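Outer membrane protein assembly factor BamA (Haemophilus ducreyi, PDB 4K3C) probably serves in the Bam complex that folds and inserts beta-barrel proteins into the bacterial outer membrane, here as a barrel with two POTRA domains. Local coordinates at residues A[101-106]-A[121-125]; A[345-351]-A[373-379]. All blocks are in the same frame, centred on the assembly; numbering follows the deposited sequence.

Interaction 1 (A[101-106]-A[121-125])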
loop_
_atom_site.group_PDB
_atom_site.type_symbol
_atom_site.label_atom_id
_atom_site.label_comp_id
_atom_site.label_asym_id
_atom_site.label_seq_id
_atom_site.Cartn_x
_atom_site.Cartn_y
_atom_site.Cartn_z
ATOM N N LEU A 101 19.832 13.447 -8.933
ATOM C CA LEU A 101 20.741 12.313 -9.103
ATOM C C LEU A 101 21.678 12.192 -7.885
ATOM O O LEU A 101 21.961 11.094 -7.407
ATOM C CB LEU A 101 21.555 12.443 -10.406
ATOM C CG LEU A 101 20.867 12.506 -11.782
ATOM C CD1 LEU A 101 21.424 13.662 -12.597
ATOM C CD2 LEU A 101 21.026 11.218 -12.566
ATOM N N ARG A 102 22.154 13.327 -7.384
ATOM C CA ARG A 102 23.000 13.336 -6.196
ATOM C C ARG A 102 22.116 13.281 -4.961
ATOM O O ARG A 102 21.924 14.273 -4.255
ATOM C CB ARG A 102 23.904 14.564 -6.162
ATOM C CG ARG A 102 24.900 14.562 -5.027
ATOM C CD ARG A 102 25.917 15.651 -5.225
ATOM N NE ARG A 102 26.807 15.358 -6.340
ATOM C CZ ARG A 102 27.223 16.266 -7.212
ATOM N NH1 ARG A 102 28.041 15.913 -8.195
ATOM N NH2 ARG A 102 26.825 17.526 -7.097
ATOM N N ARG A 103 21.565 12.101 -4.730
ATOM C CA ARG A 103 20.640 11.860 -3.648
ATOM C C ARG A 103 20.686 10.362 -3.567
ATOM O O ARG A 103 20.556 9.768 -2.498
ATOM C CB ARG A 103 19.234 12.354 -4.017
ATOM C CG ARG A 103 18.117 11.321 -3.840
ATOM C CD ARG A 103 17.190 11.241 -5.068
ATOM N NE ARG A 103 16.085 12.199 -5.015
ATOM C CZ ARG A 103 15.030 12.175 -5.826
ATOM N NH1 ARG A 103 14.066 13.085 -5.696
ATOM N NH2 ARG A 103 14.929 11.232 -6.760
ATOM N N GLU A 104 20.908 9.757 -4.727
ATOM C CA GLU A 104 21.109 8.324 -4.804
ATOM C C GLU A 104 22.599 7.968 -4.716
ATOM O O GLU A 104 22.960 6.791 -4.682
ATOM C CB GLU A 104 20.464 7.754 -6.069
ATOM C CG GLU A 104 18.937 7.914 -6.121
ATOM C CD GLU A 104 18.196 7.074 -5.072
ATOM O OE1 GLU A 104 16.963 7.247 -4.940
ATOM O OE2 GLU A 104 18.837 6.238 -4.386
ATOM N N MET A 105 23.462 8.978 -4.657
ATOM C CA MET A 105 24.883 8.716 -4.459
ATOM C C MET A 105 25.160 8.340 -3.001
ATOM O O MET A 105 24.737 9.043 -2.078
ATOM C CB MET A 105 25.754 9.919 -4.854
ATOM C CG MET A 105 25.803 10.263 -6.328
ATOM S SD MET A 105 26.015 8.858 -7.423
ATOM C CE MET A 105 27.452 8.056 -6.698
ATOM N N ARG A 106 25.870 7.244 -2.768
ATOM C CA ARG A 106 26.278 6.896 -1.410
ATOM C C ARG A 106 27.734 7.285 -1.214
ATOM O O ARG A 106 28.080 7.978 -0.276
ATOM C CB ARG A 106 26.065 5.415 -1.135
ATOM C CG ARG A 106 24.637 4.956 -1.289
ATOM C CD ARG A 106 23.729 5.648 -0.302
ATOM N NE ARG A 106 22.319 5.348 -0.536
ATOM C CZ ARG A 106 21.337 6.230 -0.397
ATOM N NH1 ARG A 106 21.602 7.468 -0.026
ATOM N NH2 ARG A 106 20.087 5.874 -0.625
ATOM N N ALA A 121 25.078 2.380 -6.535
ATOM C CA ALA A 121 24.433 3.658 -6.812
ATOM C C ALA A 121 23.966 3.715 -8.255
ATOM O O ALA A 121 22.903 4.269 -8.554
ATOM C CB ALA A 121 25.374 4.812 -6.529
ATOM N N LYS A 122 24.758 3.154 -9.162
ATOM C CA LYS A 122 24.335 3.115 -10.557
ATOM C C LYS A 122 23.091 2.225 -10.677
ATOM O O LYS A 122 22.238 2.439 -11.529
ATOM C CB LYS A 122 25.484 2.684 -11.485
ATOM C CG LYS A 122 25.637 1.195 -11.694
ATOM C CD LYS A 122 24.937 0.730 -12.972
ATOM C CE LYS A 122 25.694 1.147 -14.208
ATOM N NZ LYS A 122 27.131 0.775 -14.119
ATOM N N SER A 123 22.977 1.251 -9.781
ATOM C CA SER A 123 21.792 0.402 -9.707
ATOM C C SER A 123 20.583 1.151 -9.121
ATOM O O SER A 123 19.451 0.979 -9.576
ATOM C CB SER A 123 22.112 -0.852 -8.894
ATOM O OG SER A 123 23.331 -1.428 -9.343
ATOM N N ARG A 124 20.834 1.980 -8.109
ATOM C CA ARG A 124 19.806 2.845 -7.541
ATOM C C ARG A 124 19.303 3.842 -8.573
ATOM O O ARG A 124 18.135 4.225 -8.563
ATOM C CB ARG A 124 20.348 3.614 -6.332
ATOM C CG ARG A 124 20.814 2.738 -5.203
ATOM C CD ARG A 124 20.592 3.401 -3.868
ATOM N NE ARG A 124 20.629 2.420 -2.785
ATOM C CZ ARG A 124 19.610 1.630 -2.450
ATOM N NH1 ARG A 124 19.742 0.775 -1.446
ATOM N NH2 ARG A 124 18.457 1.688 -3.111
ATOM N N LEU A 125 20.200 4.284 -9.448
ATOM C CA LEU A 125 19.820 5.225 -10.483
ATOM C C LEU A 125 18.861 4.553 -11.446
ATOM O O LEU A 125 17.747 5.031 -11.643
ATOM C CB LEU A 125 21.042 5.796 -11.204
ATOM C CG LEU A 125 21.727 6.984 -10.517
ATOM C CD1 LEU A 125 22.801 7.570 -11.415
ATOM C CD2 LEU A 125 20.731 8.050 -10.126
#

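Interaction 2 (A[345-351]-A[373-379])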
loop_
_atom_site.group_PDB
_atom_site.type_symbol
_atom_site.label_atom_id
_atom_site.label_comp_id
_atom_site.label_asym_id
_atom_site.label_seq_id
_atom_site.Cartn_x
_atom_site.Cartn_y
_atom_site.Cartn_z
ATOM N N LYS A 345 -17.335 19.105 13.611
ATOM C CA LYS A 345 -16.827 18.679 14.946
ATOM C C LYS A 345 -16.935 17.186 15.327
ATOM O O LYS A 345 -17.714 16.817 16.224
ATOM C CB LYS A 345 -17.486 19.502 16.067
ATOM C CG LYS A 345 -16.633 20.624 16.615
ATOM C CD LYS A 345 -17.431 21.500 17.569
ATOM C CE LYS A 345 -16.651 22.734 17.981
ATOM N NZ LYS A 345 -16.091 22.608 19.351
ATOM N N TYR A 346 -16.135 16.338 14.690
ATOM C CA TYR A 346 -16.220 14.899 14.944
ATOM C C TYR A 346 -14.848 14.232 14.795
ATOM O O TYR A 346 -13.860 14.885 14.430
ATOM C CB TYR A 346 -17.220 14.263 13.982
ATOM C CG TYR A 346 -16.772 14.306 12.523
ATOM C CD1 TYR A 346 -16.939 15.462 11.751
ATOM C CD2 TYR A 346 -16.172 13.202 11.923
ATOM C CE1 TYR A 346 -16.525 15.515 10.420
ATOM C CE2 TYR A 346 -15.757 13.250 10.589
ATOM C CZ TYR A 346 -15.938 14.410 9.843
ATOM O OH TYR A 346 -15.534 14.453 8.524
ATOM N N TYR A 347 -14.778 12.933 15.082
ATOM C CA TYR A 347 -13.532 12.186 14.888
ATOM C C TYR A 347 -13.792 10.774 14.440
ATOM O O TYR A 347 -14.840 10.217 14.732
ATOM C CB TYR A 347 -12.668 12.163 16.148
ATOM C CG TYR A 347 -13.385 11.725 17.394
ATOM C CD1 TYR A 347 -13.568 10.371 17.687
ATOM C CD2 TYR A 347 -13.862 12.667 18.304
ATOM C CE1 TYR A 347 -14.223 9.963 18.861
ATOM C CE2 TYR A 347 -14.515 12.273 19.469
ATOM C CZ TYR A 347 -14.698 10.923 19.742
ATOM O OH TYR A 347 -15.353 10.556 20.896
ATOM N N GLN A 348 -12.834 10.201 13.723
ATOM C CA GLN A 348 -12.955 8.834 13.257
ATOM C C GLN A 348 -11.668 8.073 13.604
ATOM O O GLN A 348 -10.599 8.654 13.607
ATOM C CB GLN A 348 -13.242 8.800 11.750
ATOM C CG GLN A 348 -14.263 9.841 11.280
ATOM C CD GLN A 348 -14.892 9.517 9.920
ATOM O OE1 GLN A 348 -14.526 10.098 8.889
ATOM N NE2 GLN A 348 -15.857 8.598 9.920
ATOM N N VAL A 349 -11.779 6.784 13.915
ATOM C CA VAL A 349 -10.620 5.940 14.204
ATOM C C VAL A 349 -10.914 4.521 13.718
ATOM O O VAL A 349 -12.034 4.053 13.879
ATOM C CB VAL A 349 -10.286 5.948 15.721
ATOM C CG1 VAL A 349 -11.456 5.414 16.544
ATOM C CG2 VAL A 349 -9.027 5.149 16.005
ATOM N N GLY A 350 -9.930 3.854 13.104
ATOM C CA GLY A 350 -10.136 2.550 12.476
ATOM C C GLY A 350 -8.968 1.576 12.637
ATOM O O GLY A 350 -7.816 1.990 12.807
ATOM N N THR A 351 -9.225 0.285 12.515
ATOM C CA THR A 351 -8.167 -0.685 12.663
ATOM C C THR A 351 -8.441 -1.923 11.905
ATOM O O THR A 351 -9.390 -2.570 12.193
ATOM C CB THR A 351 -8.085 -1.140 14.089
ATOM O OG1 THR A 351 -8.230 -0.016 14.934
ATOM C CG2 THR A 351 -6.764 -1.753 14.371
ATOM N N LEU A 373 -12.323 -2.783 12.713
ATOM C CA LEU A 373 -13.057 -2.054 13.720
ATOM C C LEU A 373 -13.090 -0.599 13.304
ATOM O O LEU A 373 -12.051 -0.018 12.984
ATOM C CB LEU A 373 -12.314 -2.180 15.031
ATOM C CG LEU A 373 -13.067 -2.584 16.289
ATOM C CD1 LEU A 373 -12.039 -3.009 17.337
ATOM C CD2 LEU A 373 -13.934 -1.425 16.802
ATOM N N ALA A 374 -14.283 -0.014 13.300
ATOM C CA ALA A 374 -14.475 1.368 12.862
ATOM C C ALA A 374 -15.387 2.096 13.820
ATOM O O ALA A 374 -16.461 1.610 14.151
ATOM C CB ALA A 374 -15.080 1.401 11.496
ATOM N N TYR A 375 -14.981 3.280 14.243
ATOM C CA TYR A 375 -15.772 4.011 15.205
ATOM C C TYR A 375 -15.685 5.512 14.999
ATOM O O TYR A 375 -14.598 6.075 14.880
ATOM C CB TYR A 375 -15.328 3.662 16.616
ATOM C CG TYR A 375 -15.984 4.507 17.659
ATOM C CD1 TYR A 375 -17.350 4.466 17.850
ATOM C CD2 TYR A 375 -15.241 5.352 18.452
ATOM C CE1 TYR A 375 -17.964 5.243 18.820
ATOM C CE2 TYR A 375 -15.835 6.140 19.421
ATOM C CZ TYR A 375 -17.196 6.075 19.605
ATOM O OH TYR A 375 -17.782 6.855 20.569
ATOM N N THR A 376 -16.845 6.154 14.964
ATOM C CA THR A 376 -16.922 7.597 14.876
ATOM C C THR A 376 -17.701 8.104 16.059
ATOM O O THR A 376 -18.696 7.511 16.449
ATOM C CB THR A 376 -17.699 8.069 13.606
ATOM O OG1 THR A 376 -17.253 7.343 12.458
ATOM C CG2 THR A 376 -17.492 9.565 13.351
ATOM N N ASN A 377 -17.250 9.210 16.628
ATOM C CA ASN A 377 -18.160 10.058 17.383
ATOM C C ASN A 377 -17.890 11.543 17.209
ATOM O O ASN A 377 -16.919 11.952 16.555
ATOM C CB ASN A 377 -18.248 9.694 18.864
ATOM C CG ASN A 377 -19.677 9.777 19.388
ATOM O OD1 ASN A 377 -20.148 10.838 19.807
ATOM N ND2 ASN A 377 -20.381 8.658 19.336
ATOM N N SER A 378 -18.774 12.331 17.808
ATOM C CA SER A 378 -18.778 13.764 17.636
ATOM C C SER A 378 -18.696 14.424 19.000
ATOM O O SER A 378 -18.625 13.741 20.006
ATOM C CB SER A 378 -20.056 14.187 16.911
ATOM O OG SER A 378 -21.203 13.639 17.543
ATOM N N PHE A 379 -18.712 15.750 19.023
ATOM C CA PHE A 379 -18.543 16.502 20.249
ATOM C C PHE A 379 -18.942 17.943 19.975
ATOM O O PHE A 379 -19.263 18.292 18.845
ATOM C CB PHE A 379 -17.094 16.420 20.737
ATOM C CG PHE A 379 -16.075 16.807 19.702
ATOM C CD1 PHE A 379 -15.567 15.870 18.822
ATOM C CD2 PHE A 379 -15.618 18.117 19.612
ATOM C CE1 PHE A 379 -14.631 16.238 17.875
ATOM C CE2 PHE A 379 -14.683 18.498 18.663
ATOM C CZ PHE A 379 -14.190 17.565 17.797
#

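Interaction 1 (A[101-106]-A[121-125])
Glu104 sets out toward Arg124 with CG beside its own backbone N (chi1 -63°) and bends once, at chi2 (-67°), which turns the carboxylate against helix 119-125. What the carboxylate meets there is the aliphatic stem of Arg124, with OE2 3.4 Å from Arg124 CD. The two side chains cross at about a right angle, and the Arg124 guanidinium has swung past, its NE 4.5 Å from Glu104 OE2, beyond salt-bridge range. Arg106 comes over the same spot. Its NH2 stands 4.0 Å from Glu104 OE2, a long salt bridge in which the oxygen lies well out of the guanidinium plane, and its NE is 4.1 Å from Arg124 NE, which sits at the edge of the Arg106 group.

Beside these charged groups the contact is apolar. Ala121 CB points at the loop and lies 3.6 Å from Glu104 O, while the twice-bent Met105 chain brings CE back to within 3.9 Å of the same methyl. Leu125 CD2 fits between Leu101 CD2, 4.0 Å away, and Glu104 CB. Leu101 and Leu125 also rest on the underlying sheet, through Ile154, Tyr152, Tyr131 and Val134. The loop leaving helix 98-101 is thus packed against helix 119-125 on the sheet of the second POTRA domain in this chain. Cohesion here comes from methyl and methylene contacts, and Glu104 probably offsets the two nearby arginine charges electrostatically, without directed N-H bonds.

Interaction 2 (A[345-351]-A[373-379])
Tyr347 and Asn377 pair across two antiparallel strands of the barrel: Tyr347 N gives its hydrogen to Asn377 O at 2.8 Å, and Asn377 N returns one to Tyr347 O at 3.2 Å. Val349 with Tyr375 and Thr351 with Leu373 repeat this two-way exchange, and beyond the strand ends Phe379 N bonds to Lys345 O. The intervening residues turn their backbone polar groups to the flanking strands: Tyr346, Gln348 and Gly350 bond to Thr338, Lys336 and Ser334 of 328-338, Ala374 and Thr376 to Met431 and Asn429 at 430-440. Thr376 O also accepts from Asn429 ND2.

On the face carrying Tyr346, Gln348, Thr376 and Ser378, Gln348 and Thr376 run side by side. Gln348 NE2 donates to Thr376 OG1 at 3.2 Å, nearly straight (164°) and with the oxygen close to the amide plane. Gln388 and Tyr390, from the long segment after strand 366-378, add weak bonds to Gln348 OE1 and Thr376 OG1. Ser378 OG binds Lys382 O.

The other face is mostly aromatic and aliphatic, with Asn377 and Thr351 among Tyr347, Val349, Leu373 and Tyr375. Ser378 N donates to Asn377 OD1 at 2.8 Å, standing above the plane of that side-chain carbonyl. With CG held between backbone N and carbonyl carbon (chi1 51°), the Tyr347 ring leans across the neighbouring strand and sets one face over Asn377 O. Tyr347 CD2 lies 3.7 Å from Phe379 CD1, rim to rim. Lys345 CB makes a CH-pi contact over the Phe379 face. The polar face, touched by the long connection, is consistent with a barrel interior, and surface Val349 and Leu373 with lipid; paired backbone groups between them suit a membrane wall.

Interaction 1 and interaction 2 lie on opposite sides of the chain's centre, their own centres 43 Å apart and their nearest atoms about 31 Å apart, so neither touches the other. They follow in series along the chain and belong to different domains: 101-106 with 121-125 joins a loop to a helix within a POTRA domain, and 345-351 with 373-379 joins neighbouring strands of the Omp85 barrel. In this family the POTRA part is periplasmic and the barrel spans the outer membrane. The first contact rests on side chains packed over a sheet, the second mainly on backbone hydrogen bonds between strands.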